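Local coordinates for protein L-talarate/galactarate dehydratase (Salmonella typhimurium, PDB 2PP0) that catalyses the magnesium-dependent dehydration of L-talarate and galactarate to 5-keto-4-deoxy-D-glucarate, and also epimerises L-talarate to galactarate, at residues Val162-Thr167 with Gly366-Ser371; Asn189-Ile194 with Asp219-Met224. All coordinates share one frame; numbering follows the deposited sequence.

Interaction 1: Val162-Thr167 with Gly366-Ser371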
loop_
_atom_site.group_PDB
_atom_site.type_symbol
_atom_site.label_atom_id
_atom_site.label_comp_id
_atom_site.label_asym_id
_atom_site.label_seq_id
_atom_site.Cartn_x
_atom_site.Cartn_y
_atom_site.Cartn_z
ATOM N N VAL B 162 16.185 12.896 2.565
ATOM C CA VAL B 162 15.037 13.799 2.566
ATOM C C VAL B 162 15.380 15.203 3.065
ATOM O O VAL B 162 16.099 15.354 4.055
ATOM C CB VAL B 162 13.899 13.226 3.454
ATOM C CG1 VAL B 162 12.695 14.166 3.448
ATOM C CG2 VAL B 162 13.486 11.848 2.953
ATOM N N GLN B 163 14.860 16.224 2.379
ATOM C CA GLN B 163 15.080 17.619 2.776
ATOM C C GLN B 163 14.658 17.705 4.237
ATOM O O GLN B 163 13.611 17.183 4.605
ATOM C CB GLN B 163 14.178 18.575 1.993
ATOM C CG GLN B 163 14.343 18.596 0.503
ATOM C CD GLN B 163 13.326 19.515 -0.146
ATOM O OE1 GLN B 163 12.117 19.314 -0.016
ATOM N NE2 GLN B 163 13.810 20.532 -0.839
ATOM N N CYS B 164 15.443 18.393 5.057
ATOM C CA CYS B 164 15.134 18.497 6.475
ATOM C C CYS B 164 15.178 19.939 6.991
ATOM O O CYS B 164 16.070 20.709 6.628
ATOM C CB CYS B 164 16.129 17.622 7.252
ATOM S SG CYS B 164 15.774 17.369 9.002
ATOM N N TYR B 165 14.203 20.300 7.826
ATOM C CA TYR B 165 14.150 21.632 8.417
ATOM C C TYR B 165 14.135 21.472 9.940
ATOM O O TYR B 165 13.731 20.427 10.455
ATOM C CB TYR B 165 12.900 22.391 7.931
ATOM C CG TYR B 165 11.581 21.926 8.521
ATOM C CD1 TYR B 165 11.120 22.433 9.740
ATOM C CD2 TYR B 165 10.795 20.982 7.863
ATOM C CE1 TYR B 165 9.905 22.010 10.290
ATOM C CE2 TYR B 165 9.582 20.549 8.400
ATOM C CZ TYR B 165 9.143 21.070 9.613
ATOM O OH TYR B 165 7.943 20.650 10.141
ATOM N N ASN B 166 14.595 22.484 10.666
ATOM C CA ASN B 166 14.598 22.389 12.123
ATOM C C ASN B 166 13.457 23.179 12.756
ATOM O O ASN B 166 13.092 24.253 12.278
ATOM C CB ASN B 166 15.926 22.874 12.707
ATOM C CG ASN B 166 15.879 22.993 14.228
ATOM O OD1 ASN B 166 15.365 23.970 14.770
ATOM N ND2 ASN B 166 16.398 21.986 14.918
ATOM N N THR B 167 12.908 22.629 13.839
ATOM C CA THR B 167 11.803 23.248 14.575
ATOM C C THR B 167 12.229 23.613 15.997
ATOM O O THR B 167 11.806 24.639 16.537
ATOM C CB THR B 167 10.594 22.287 14.656
ATOM O OG1 THR B 167 10.019 22.136 13.354
ATOM C CG2 THR B 167 9.533 22.819 15.618
ATOM N N GLY B 366 21.635 19.984 3.882
ATOM C CA GLY B 366 20.200 20.215 3.956
ATOM C C GLY B 366 19.304 18.996 3.868
ATOM O O GLY B 366 18.087 19.141 3.741
ATOM N N ARG B 367 19.878 17.798 3.946
ATOM C CA ARG B 367 19.078 16.576 3.855
ATOM C C ARG B 367 19.461 15.524 4.899
ATOM O O ARG B 367 20.608 15.464 5.352
ATOM C CB ARG B 367 19.217 15.970 2.451
ATOM C CG ARG B 367 18.921 16.937 1.307
ATOM C CD ARG B 367 19.134 16.266 -0.048
ATOM N NE ARG B 367 18.065 15.325 -0.391
ATOM C CZ ARG B 367 16.930 15.667 -0.994
ATOM N NH1 ARG B 367 16.711 16.932 -1.330
ATOM N NH2 ARG B 367 16.015 14.748 -1.264
ATOM N N MET B 368 18.494 14.695 5.285
ATOM C CA MET B 368 18.760 13.637 6.251
ATOM C C MET B 368 18.890 12.362 5.416
ATOM O O MET B 368 18.024 12.056 4.591
ATOM C CB MET B 368 17.614 13.525 7.269
ATOM C CG MET B 368 18.015 12.919 8.622
ATOM S SD MET B 368 19.300 13.855 9.544
ATOM C CE MET B 368 18.282 14.888 10.610
ATOM N N TRP B 369 19.982 11.631 5.615
ATOM C CA TRP B 369 20.232 10.423 4.843
ATOM C C TRP B 369 19.796 9.125 5.486
ATOM O O TRP B 369 19.920 8.942 6.695
ATOM C CB TRP B 369 21.719 10.334 4.490
ATOM C CG TRP B 369 22.122 11.356 3.493
ATOM C CD1 TRP B 369 22.270 12.697 3.703
ATOM C CD2 TRP B 369 22.341 11.141 2.097
ATOM N NE1 TRP B 369 22.563 13.330 2.520
ATOM C CE2 TRP B 369 22.611 12.398 1.518
ATOM C CE3 TRP B 369 22.331 10.005 1.276
ATOM C CZ2 TRP B 369 22.871 12.552 0.155
ATOM C CZ3 TRP B 369 22.589 10.159 -0.082
ATOM C CH2 TRP B 369 22.855 11.425 -0.627
ATOM N N ILE B 370 19.276 8.221 4.658
ATOM C CA ILE B 370 18.839 6.913 5.127
ATOM C C ILE B 370 20.087 6.045 5.207
ATOM O O ILE B 370 20.809 5.896 4.214
ATOM C CB ILE B 370 17.850 6.265 4.134
ATOM C CG1 ILE B 370 16.622 7.164 3.949
ATOM C CG2 ILE B 370 17.434 4.892 4.634
ATOM C CD1 ILE B 370 15.645 6.640 2.914
ATOM N N SER B 371 20.351 5.479 6.379
ATOM C CA SER B 371 21.527 4.637 6.550
ATOM C C SER B 371 21.246 3.235 6.028
ATOM O O SER B 371 20.119 2.913 5.642
ATOM C CB SER B 371 21.936 4.568 8.024
ATOM O OG SER B 371 21.071 3.723 8.762
#
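The guanidinium of R367 lies across the backbone at V162 and Q163, with Q163 N 4.0 Å above the plane and over its centre. A bend at chi3 (74°) folds the otherwise extended arginine chain back over the strand. Its NH1 meets Q163 at the aliphatic stem, 3.4 Å from Q163 CG, as the two side chains cross at a slant.

M368 and V162 point to the other face of the sheet as an antiparallel hydrogen-bonded pair: V162 N reaches M368 O at 2.9 Å, and M368 N reaches V162 O at 2.8 Å. One pair along, Q163 and R367 form a non-hydrogen-bonded pair, beyond which C164 N donates to G366 O at 3.0 Å. C164 holds its thiol anti to the backbone N (chi1 -170°), and SG meets M368 CE at 3.9 Å. The axes of strands 162-166 and 367-369 make 122°, well short of antiparallel, and the ladder spans only two pairs. In this small mixed sheet 161-166 lies between parallel 346-349 and antiparallel 367-369, with 362-364 outermost beyond the latter.

The backbone bonds fix the register, while R367 NE bonding to S161 OG and NH2 in a salt bridge with E344 hold the guanidinium's rotation over Q163 N and would probably keep its charge paired.

Interaction 2: Asn189-Ile194 with Asp219-Met224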
loop_
_atom_site.group_PDB
_atom_site.type_symbol
_atom_site.label_atom_id
_atom_site.label_comp_id
_atom_site.label_asym_id
_atom_site.label_seq_id
_atom_site.Cartn_x
_atom_site.Cartn_y
_atom_site.Cartn_z
ATOM N N ASN B 189 25.256 23.147 10.832
ATOM C CA ASN B 189 25.200 21.693 10.920
ATOM C C ASN B 189 24.566 21.051 9.689
ATOM O O ASN B 189 24.299 19.850 9.674
ATOM C CB ASN B 189 24.452 21.276 12.187
ATOM C CG ASN B 189 25.283 21.472 13.442
ATOM O OD1 ASN B 189 26.201 20.699 13.720
ATOM N ND2 ASN B 189 24.968 22.514 14.205
ATOM N N GLY B 190 24.319 21.860 8.663
ATOM C CA GLY B 190 23.756 21.347 7.427
ATOM C C GLY B 190 22.244 21.287 7.296
ATOM O O GLY B 190 21.735 20.531 6.471
ATOM N N ILE B 191 21.523 22.075 8.085
ATOM C CA ILE B 191 20.064 22.066 8.017
ATOM C C ILE B 191 19.579 22.612 6.674
ATOM O O ILE B 191 20.209 23.497 6.091
ATOM C CB ILE B 191 19.439 22.902 9.166
ATOM C CG1 ILE B 191 17.977 22.496 9.365
ATOM C CG2 ILE B 191 19.527 24.390 8.852
ATOM C CD1 ILE B 191 17.811 21.079 9.861
ATOM N N GLY B 192 18.454 22.091 6.191
ATOM C CA GLY B 192 17.920 22.532 4.916
ATOM C C GLY B 192 16.767 23.514 4.993
ATOM O O GLY B 192 16.291 23.996 3.967
ATOM N N GLY B 193 16.312 23.818 6.203
ATOM C CA GLY B 193 15.210 24.750 6.355
ATOM C C GLY B 193 14.979 25.133 7.802
ATOM O O GLY B 193 15.437 24.451 8.717
ATOM N N ILE B 194 14.250 26.224 8.010
ATOM C CA ILE B 194 13.966 26.722 9.354
ATOM C C ILE B 194 12.488 27.044 9.526
ATOM O O ILE B 194 11.914 27.753 8.708
ATOM C CB ILE B 194 14.760 28.026 9.642
ATOM C CG1 ILE B 194 16.260 27.732 9.705
ATOM C CG2 ILE B 194 14.261 28.668 10.942
ATOM C CD1 ILE B 194 16.658 26.784 10.834
ATOM N N ASP B 219 17.201 35.701 1.061
ATOM C CA ASP B 219 15.980 35.481 0.297
ATOM C C ASP B 219 15.692 34.070 -0.224
ATOM O O ASP B 219 14.552 33.771 -0.576
ATOM C CB ASP B 219 15.950 36.457 -0.882
ATOM C CG ASP B 219 15.903 37.910 -0.437
ATOM O OD1 ASP B 219 16.734 38.308 0.409
ATOM O OD2 ASP B 219 15.038 38.658 -0.942
ATOM N N GLU B 220 16.694 33.198 -0.259
ATOM C CA GLU B 220 16.497 31.856 -0.803
ATOM C C GLU B 220 16.288 30.698 0.170
ATOM O O GLU B 220 15.544 29.761 -0.136
ATOM C CB GLU B 220 17.668 31.508 -1.728
ATOM C CG GLU B 220 17.781 32.396 -2.960
ATOM C CD GLU B 220 16.684 32.128 -3.973
ATOM O OE1 GLU B 220 16.629 30.997 -4.511
ATOM O OE2 GLU B 220 15.873 33.046 -4.229
ATOM N N PHE B 221 16.937 30.747 1.328
ATOM C CA PHE B 221 16.816 29.658 2.288
ATOM C C PHE B 221 15.374 29.329 2.658
ATOM O O PHE B 221 14.585 30.219 2.980
ATOM C CB PHE B 221 17.593 29.971 3.564
ATOM C CG PHE B 221 18.052 28.745 4.296
ATOM C CD1 PHE B 221 19.168 28.037 3.858
ATOM C CD2 PHE B 221 17.352 28.274 5.402
ATOM C CE1 PHE B 221 19.582 26.877 4.510
ATOM C CE2 PHE B 221 17.758 27.114 6.063
ATOM C CZ PHE B 221 18.875 26.414 5.617
ATOM N N PRO B 222 15.012 28.036 2.621
ATOM C CA PRO B 222 13.649 27.619 2.961
ATOM C C PRO B 222 13.225 28.059 4.361
ATOM O O PRO B 222 13.863 27.707 5.357
ATOM C CB PRO B 222 13.715 26.100 2.822
ATOM C CG PRO B 222 14.705 25.918 1.712
ATOM C CD PRO B 222 15.795 26.890 2.123
ATOM N N LEU B 223 12.148 28.837 4.425
ATOM C CA LEU B 223 11.612 29.322 5.694
ATOM C C LEU B 223 10.117 29.013 5.767
ATOM O O LEU B 223 9.393 29.160 4.785
ATOM C CB LEU B 223 11.840 30.829 5.828
ATOM C CG LEU B 223 11.283 31.512 7.081
ATOM C CD1 LEU B 223 11.838 30.862 8.342
ATOM C CD2 LEU B 223 11.653 32.979 7.037
ATOM N N MET B 224 9.664 28.571 6.933
ATOM C CA MET B 224 8.259 28.237 7.115
ATOM C C MET B 224 7.798 28.667 8.503
ATOM O O MET B 224 8.625 28.918 9.380
ATOM C CB MET B 224 8.045 26.723 6.910
ATOM C CG MET B 224 9.152 25.813 7.466
ATOM S SD MET B 224 10.422 25.265 6.261
ATOM C CE MET B 224 11.630 26.278 6.580
#
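The F221 ring meets I191 edge-on: the carbonyl oxygen I191 O lies in the ring plane, 3.2 Å from F221 CZ. G192 O sits over a face of the ring, and F221's own neighbour P222 brings CD 3.6 Å above the plane, offset toward the rim. G193 CA comes within 3.5 Å of F221 CE2 from an oblique direction. F221 has CG anti to its backbone N (chi1 -153°), which carries the ring in under the turn of 191-193. The side chains add a looser apolar layer, I191 CG2 touching F221 CZ at 3.9 Å and crossing the phenylalanine at about a right angle, while I194 CG1 lies near F221 CE2. P222 also packs on this turn, its CG 3.4 Å from G192 O.

After the glycines the two chains fall into parallel pairing, I194 beside L223. I194 N donates to P222 O at 3.1 Å with an N-H...O angle of 159°, and M224 N points back to I194 O, an acceptor whose position is less certain in the model. On the face shared by I194 and L223, CG2 of the isoleucine touches CD1 of the leucine at 4.2 Å.

G190 is the C-prime residue of the Schellman motif that ends helix 176-188. The chain then turns through 191-193 into strand 194-197, and helix 203-217 carries it on to the adjacent strand 223-226, a beta-alpha-beta crossover of the enolase-superfamily barrel. That connecting helix covers the I194 and L223 side chains through L217, L210 and V213, and its R214 bonds to F221 O. The M224 side chain, whose end is doubtful in the model, touches Y165 of strand 161-166 and W250.

How the interactions relate
Interactions 1 and 2 have centres 11 Å apart and touch directly. The turn of interaction 2 leans on interaction 1 through two probable backbone hydrogen bonds: G190 O to G366 N at 2.6 Å, and G192 N to C164 O at 2.8 Å. Y165 CB also packs on G193 O at 3.4 Å. Strand 161-166 is shared ground, its C164 giving N to G366 and O to G192, while interaction 2 joins the first two strands of the parallel barrel sheet. Both lie near the substrate site: the C164 side chain is about 7 Å from that of substrate-binding E348, and K195, also substrate-binding, directly follows I194, its NZ hydrogen-bonded to Y165 OH.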